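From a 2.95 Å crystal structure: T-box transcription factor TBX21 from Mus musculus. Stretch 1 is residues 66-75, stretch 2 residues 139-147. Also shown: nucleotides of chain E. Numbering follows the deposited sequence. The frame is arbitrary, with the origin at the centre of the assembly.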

# COMPACT_ATOMS: atom_id res chain seq x y z
N VAL A 66 -7.02 -5.62 5.18
CA VAL A 66 -7.80 -6.65 5.84
C VAL A 66 -6.92 -7.70 6.54
O VAL A 66 -6.30 -8.56 5.90
CB VAL A 66 -8.73 -7.34 4.83
CG1 VAL A 66 -7.95 -7.85 3.63
CG2 VAL A 66 -9.53 -8.46 5.50
N VAL A 67 -6.84 -7.61 7.87
CA VAL A 67 -6.06 -8.57 8.66
C VAL A 67 -6.89 -9.84 8.92
O VAL A 67 -8.12 -9.79 8.96
CB VAL A 67 -5.61 -7.94 9.98
CG1 VAL A 67 -6.78 -7.34 10.70
CG2 VAL A 67 -4.87 -8.94 10.85
N LEU A 68 -6.21 -10.98 9.03
CA LEU A 68 -6.82 -12.29 9.27
C LEU A 68 -7.06 -12.61 10.76
O LEU A 68 -6.12 -12.69 11.56
CB LEU A 68 -5.93 -13.34 8.63
CG LEU A 68 -6.23 -14.81 8.58
CD1 LEU A 68 -5.52 -15.36 7.37
CD2 LEU A 68 -5.67 -15.41 9.83
N VAL A 69 -8.32 -12.92 11.08
CA VAL A 69 -8.79 -13.01 12.48
C VAL A 69 -8.33 -14.25 13.21
O VAL A 69 -8.04 -14.18 14.41
CB VAL A 69 -10.33 -12.97 12.57
CG1 VAL A 69 -10.79 -12.71 14.00
CG2 VAL A 69 -10.85 -11.89 11.64
N ASP A 70 -8.31 -15.40 12.53
CA ASP A 70 -7.48 -16.49 13.06
C ASP A 70 -7.13 -17.60 12.07
O ASP A 70 -7.81 -17.82 11.05
CB ASP A 70 -8.12 -17.11 14.30
CG ASP A 70 -7.11 -17.25 15.44
OD1 ASP A 70 -6.00 -17.76 15.19
OD2 ASP A 70 -7.41 -16.80 16.57
N GLN A 71 -6.02 -18.25 12.40
CA GLN A 71 -5.33 -19.27 11.61
C GLN A 71 -6.20 -20.31 10.91
O GLN A 71 -5.80 -20.88 9.89
CB GLN A 71 -4.32 -20.00 12.50
CG GLN A 71 -3.75 -19.19 13.69
CD GLN A 71 -3.17 -17.81 13.31
OE1 GLN A 71 -2.73 -17.58 12.18
NE2 GLN A 71 -3.14 -16.91 14.29
N HIS A 72 -7.35 -20.62 11.52
CA HIS A 72 -8.03 -21.88 11.22
C HIS A 72 -8.85 -21.83 9.93
O HIS A 72 -9.36 -20.79 9.53
CB HIS A 72 -8.95 -22.28 12.39
CG HIS A 72 -8.22 -22.95 13.52
ND1 HIS A 72 -8.52 -22.72 14.84
CD2 HIS A 72 -7.19 -23.83 13.51
CE1 HIS A 72 -7.71 -23.44 15.61
NE2 HIS A 72 -6.90 -24.12 14.82
N HIS A 73 -8.92 -22.99 9.28
CA HIS A 73 -9.73 -23.25 8.10
C HIS A 73 -11.22 -23.26 8.51
O HIS A 73 -11.52 -23.41 9.69
CB HIS A 73 -9.23 -24.57 7.51
CG HIS A 73 -9.66 -24.85 6.10
ND1 HIS A 73 -10.92 -24.56 5.63
CD2 HIS A 73 -8.99 -25.42 5.07
CE1 HIS A 73 -11.01 -24.94 4.37
NE2 HIS A 73 -9.85 -25.46 4.00
N TRP A 74 -12.16 -23.10 7.57
CA TRP A 74 -13.58 -23.05 7.97
C TRP A 74 -14.52 -23.78 7.00
O TRP A 74 -14.21 -23.91 5.81
CB TRP A 74 -14.04 -21.61 8.12
CG TRP A 74 -13.47 -20.95 9.33
CD1 TRP A 74 -12.22 -20.45 9.47
CD2 TRP A 74 -14.14 -20.73 10.57
NE1 TRP A 74 -12.06 -19.92 10.73
CE2 TRP A 74 -13.23 -20.08 11.42
CE3 TRP A 74 -15.42 -21.01 11.04
CZ2 TRP A 74 -13.57 -19.71 12.73
CZ3 TRP A 74 -15.75 -20.65 12.33
CH2 TRP A 74 -14.83 -20.00 13.16
N ARG A 75 -15.66 -24.25 7.50
CA ARG A 75 -16.64 -24.94 6.66
C ARG A 75 -18.09 -24.80 7.11
O ARG A 75 -18.35 -24.66 8.30
CB ARG A 75 -16.29 -26.43 6.60
CG ARG A 75 -16.57 -27.06 5.27
CD ARG A 75 -15.49 -28.05 4.86
NE ARG A 75 -14.80 -28.71 5.96
CZ ARG A 75 -13.92 -29.69 5.79
NH1 ARG A 75 -13.67 -30.14 4.56
NH2 ARG A 75 -13.31 -30.25 6.83
N SER A 139 -9.63 -18.49 0.32
CA SER A 139 -10.97 -18.99 0.43
C SER A 139 -11.16 -19.62 1.79
O SER A 139 -10.25 -20.26 2.34
CB SER A 139 -11.24 -19.99 -0.67
OG SER A 139 -12.45 -20.66 -0.39
N LEU A 140 -12.33 -19.39 2.34
CA LEU A 140 -12.76 -20.08 3.55
C LEU A 140 -11.85 -19.75 4.73
O LEU A 140 -11.31 -20.66 5.38
CB LEU A 140 -12.85 -21.61 3.34
CG LEU A 140 -13.74 -22.07 2.18
CD1 LEU A 140 -13.49 -23.54 1.82
CD2 LEU A 140 -15.21 -21.82 2.48
N HIS A 141 -11.67 -18.46 5.01
CA HIS A 141 -10.97 -18.03 6.23
C HIS A 141 -11.67 -16.78 6.77
O HIS A 141 -12.40 -16.11 6.02
CB HIS A 141 -9.49 -17.75 5.95
CG HIS A 141 -8.69 -18.97 5.63
ND1 HIS A 141 -8.90 -19.72 4.49
CD2 HIS A 141 -7.66 -19.57 6.28
CE1 HIS A 141 -8.06 -20.74 4.46
NE2 HIS A 141 -7.30 -20.67 5.54
N LYS A 142 -11.50 -16.48 8.06
CA LYS A 142 -12.16 -15.28 8.54
C LYS A 142 -11.13 -14.21 8.80
O LYS A 142 -10.15 -14.39 9.55
CB LYS A 142 -13.04 -15.50 9.77
CG LYS A 142 -12.45 -15.26 11.16
CD LYS A 142 -13.55 -15.51 12.20
CE LYS A 142 -13.06 -16.35 13.39
NZ LYS A 142 -14.24 -16.88 14.18
N TYR A 143 -11.40 -13.11 8.11
CA TYR A 143 -10.62 -11.90 7.99
C TYR A 143 -11.28 -10.67 8.64
O TYR A 143 -12.40 -10.73 9.09
CB TYR A 143 -10.46 -11.62 6.52
CG TYR A 143 -9.60 -12.57 5.75
CD1 TYR A 143 -8.24 -12.62 5.97
CD2 TYR A 143 -10.13 -13.38 4.76
CE1 TYR A 143 -7.40 -13.46 5.24
CE2 TYR A 143 -9.31 -14.24 4.01
CZ TYR A 143 -7.93 -14.28 4.26
OH TYR A 143 -7.07 -15.11 3.55
N GLN A 144 -10.62 -9.53 8.60
CA GLN A 144 -11.19 -8.34 9.20
C GLN A 144 -10.60 -7.06 8.62
O GLN A 144 -9.38 -6.83 8.71
CB GLN A 144 -11.01 -8.36 10.71
CG GLN A 144 -11.21 -7.01 11.35
CD GLN A 144 -11.11 -7.09 12.83
OE1 GLN A 144 -10.22 -7.75 13.36
NE2 GLN A 144 -12.03 -6.43 13.52
N PRO A 145 -11.46 -6.25 8.00
CA PRO A 145 -11.06 -4.95 7.47
C PRO A 145 -10.59 -4.08 8.62
O PRO A 145 -11.20 -4.09 9.70
CB PRO A 145 -12.34 -4.41 6.85
CG PRO A 145 -13.09 -5.63 6.45
CD PRO A 145 -12.82 -6.61 7.57
N ARG A 146 -9.54 -3.32 8.34
CA ARG A 146 -8.89 -2.48 9.33
C ARG A 146 -8.35 -1.25 8.59
O ARG A 146 -7.65 -1.42 7.59
CB ARG A 146 -7.77 -3.29 9.99
CG ARG A 146 -7.07 -2.59 11.11
CD ARG A 146 -5.98 -3.46 11.71
NE ARG A 146 -4.97 -3.79 10.69
CZ ARG A 146 -3.83 -4.44 10.93
NH1 ARG A 146 -3.52 -4.80 12.17
NH2 ARG A 146 -2.99 -4.70 9.94
N LEU A 147 -8.64 -0.02 9.05
CA LEU A 147 -8.08 1.19 8.36
C LEU A 147 -7.22 2.11 9.19
O LEU A 147 -7.57 2.45 10.33
CB LEU A 147 -9.20 2.03 7.73
CG LEU A 147 -9.00 3.53 7.40
CD1 LEU A 147 -9.88 3.96 6.26
CD2 LEU A 147 -9.37 4.40 8.62
P DT E 3 -15.63 -27.16 1.53
OP1 DT E 3 -14.54 -26.73 2.44
OP2 DT E 3 -17.05 -26.87 1.93
O5' DT E 3 -15.19 -26.53 0.10
C5' DT E 3 -13.97 -27.03 -0.51
C4' DT E 3 -13.78 -26.60 -1.98
O4' DT E 3 -14.68 -27.29 -2.89
C3' DT E 3 -13.91 -25.09 -2.31
O3' DT E 3 -12.62 -24.56 -2.59
C2' DT E 3 -14.80 -25.05 -3.56
C1' DT E 3 -14.71 -26.50 -4.05
N1 DT E 3 -15.79 -26.95 -4.98
C2 DT E 3 -15.48 -27.13 -6.31
O2 DT E 3 -14.39 -26.88 -6.78
N3 DT E 3 -16.51 -27.55 -7.09
C4 DT E 3 -17.78 -27.84 -6.69
O4 DT E 3 -18.63 -28.23 -7.47
C5 DT E 3 -18.05 -27.66 -5.27
C7 DT E 3 -19.41 -27.96 -4.72
C6 DT E 3 -17.05 -27.24 -4.49
P DT E 4 -12.36 -22.98 -2.84
OP1 DT E 4 -11.00 -22.68 -2.34
OP2 DT E 4 -13.49 -22.29 -2.20
O5' DT E 4 -12.44 -22.78 -4.44
C5' DT E 4 -11.60 -23.50 -5.30
C4' DT E 4 -12.09 -23.45 -6.74
O4' DT E 4 -13.36 -24.08 -6.85
C3' DT E 4 -12.26 -22.05 -7.36
O3' DT E 4 -11.14 -21.83 -8.28
C2' DT E 4 -13.63 -22.09 -8.07
C1' DT E 4 -14.00 -23.58 -8.00
N1 DT E 4 -15.53 -23.88 -7.88
C2 DT E 4 -16.20 -24.44 -8.96
O2 DT E 4 -15.66 -24.68 -10.02
N3 DT E 4 -17.53 -24.69 -8.74
C4 DT E 4 -18.26 -24.46 -7.57
O4 DT E 4 -19.47 -24.73 -7.47
C5 DT E 4 -17.49 -23.89 -6.47
C7 DT E 4 -18.16 -23.59 -5.15
C6 DT E 4 -16.18 -23.63 -6.68

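The two stretches meet first as antiparallel strands, 66-68 against 142-147, whose axes approach to 4.3 Å and whose N-to-C directions lie 144° apart. Val-67 and Gln-144 form the hydrogen-bonded pair of this ladder: Val-67 N donates to Gln-144 O at 2.8 Å, and Gln-144 N to Val-67 O at 2.5 Å. Both bonds are weak, with N-H...O angles of only 125° and 126°, although the second is short. On each side of this pair lies a non-hydrogen-bonded one, Val-66 with Pro-145 and Leu-68 with Tyr-143, each with its CA atoms 4.0 Å apart. Val-66 CA also makes a CA-H...O contact with Gln-144 O, 3.3 Å. The better-aligned bond comes at the corner, where Val-69 N donates to Lys-142 O at 2.8 Å and 145°. The chain turns at Val-69, and Asp-70 OD1 accepts a hydrogen bond from Gln-71 N (2.8 Å) just beyond it. Past the turn, backbone pairing is sparse: Trp-74 N reaches Leu-140 O at 3.4 Å in a weak bond.

Side chains alternate across the sheet. Val-66, Leu-68, Tyr-143 and Pro-145 share one face, where Tyr-143 is the common neighbor of the first two: Val-66 CG2 packs 3.4 Å from Tyr-143 CB, and Leu-68 CD1 lies 3.4 Å from Tyr-143 CE1. All four residues are buried. On the other face are Val-67 and Gln-144, with Val-67 CG1 4.0 Å from Arg-146 NE and over one face of the guanidinium. Val-69 points toward the second stretch, placing its CG2 3.7 Å from Gln-144 CB, while its CB lies 3.4 Å from Lys-142 CG.

Lys-142 has the largest area covered by the opposing stretch. Its long side chain spans the corner, touching Val-69 near its base and bringing NZ to 3.2 Å from Trp-74 CZ2, an oblique approach to the indole. The His-73 and His-141 rings are near parallel, with planes at 30°, but slid apart so that they barely overlap; their centroids are 5.5 Å apart. His-141 is held from its own stretch by a hydrogen bond from ND1 to Ser-139 O, 2.6 Å. Leu-140 CD1 meets the edge of the His-73 ring, 3.8 Å from CE1, and also lies 3.4 Å from OP1 of DT3. Here the contact borders the DNA backbone: Ser-139 OG donates a 2.6 Å hydrogen bond to OP2 of DT4, as befits a transcription factor.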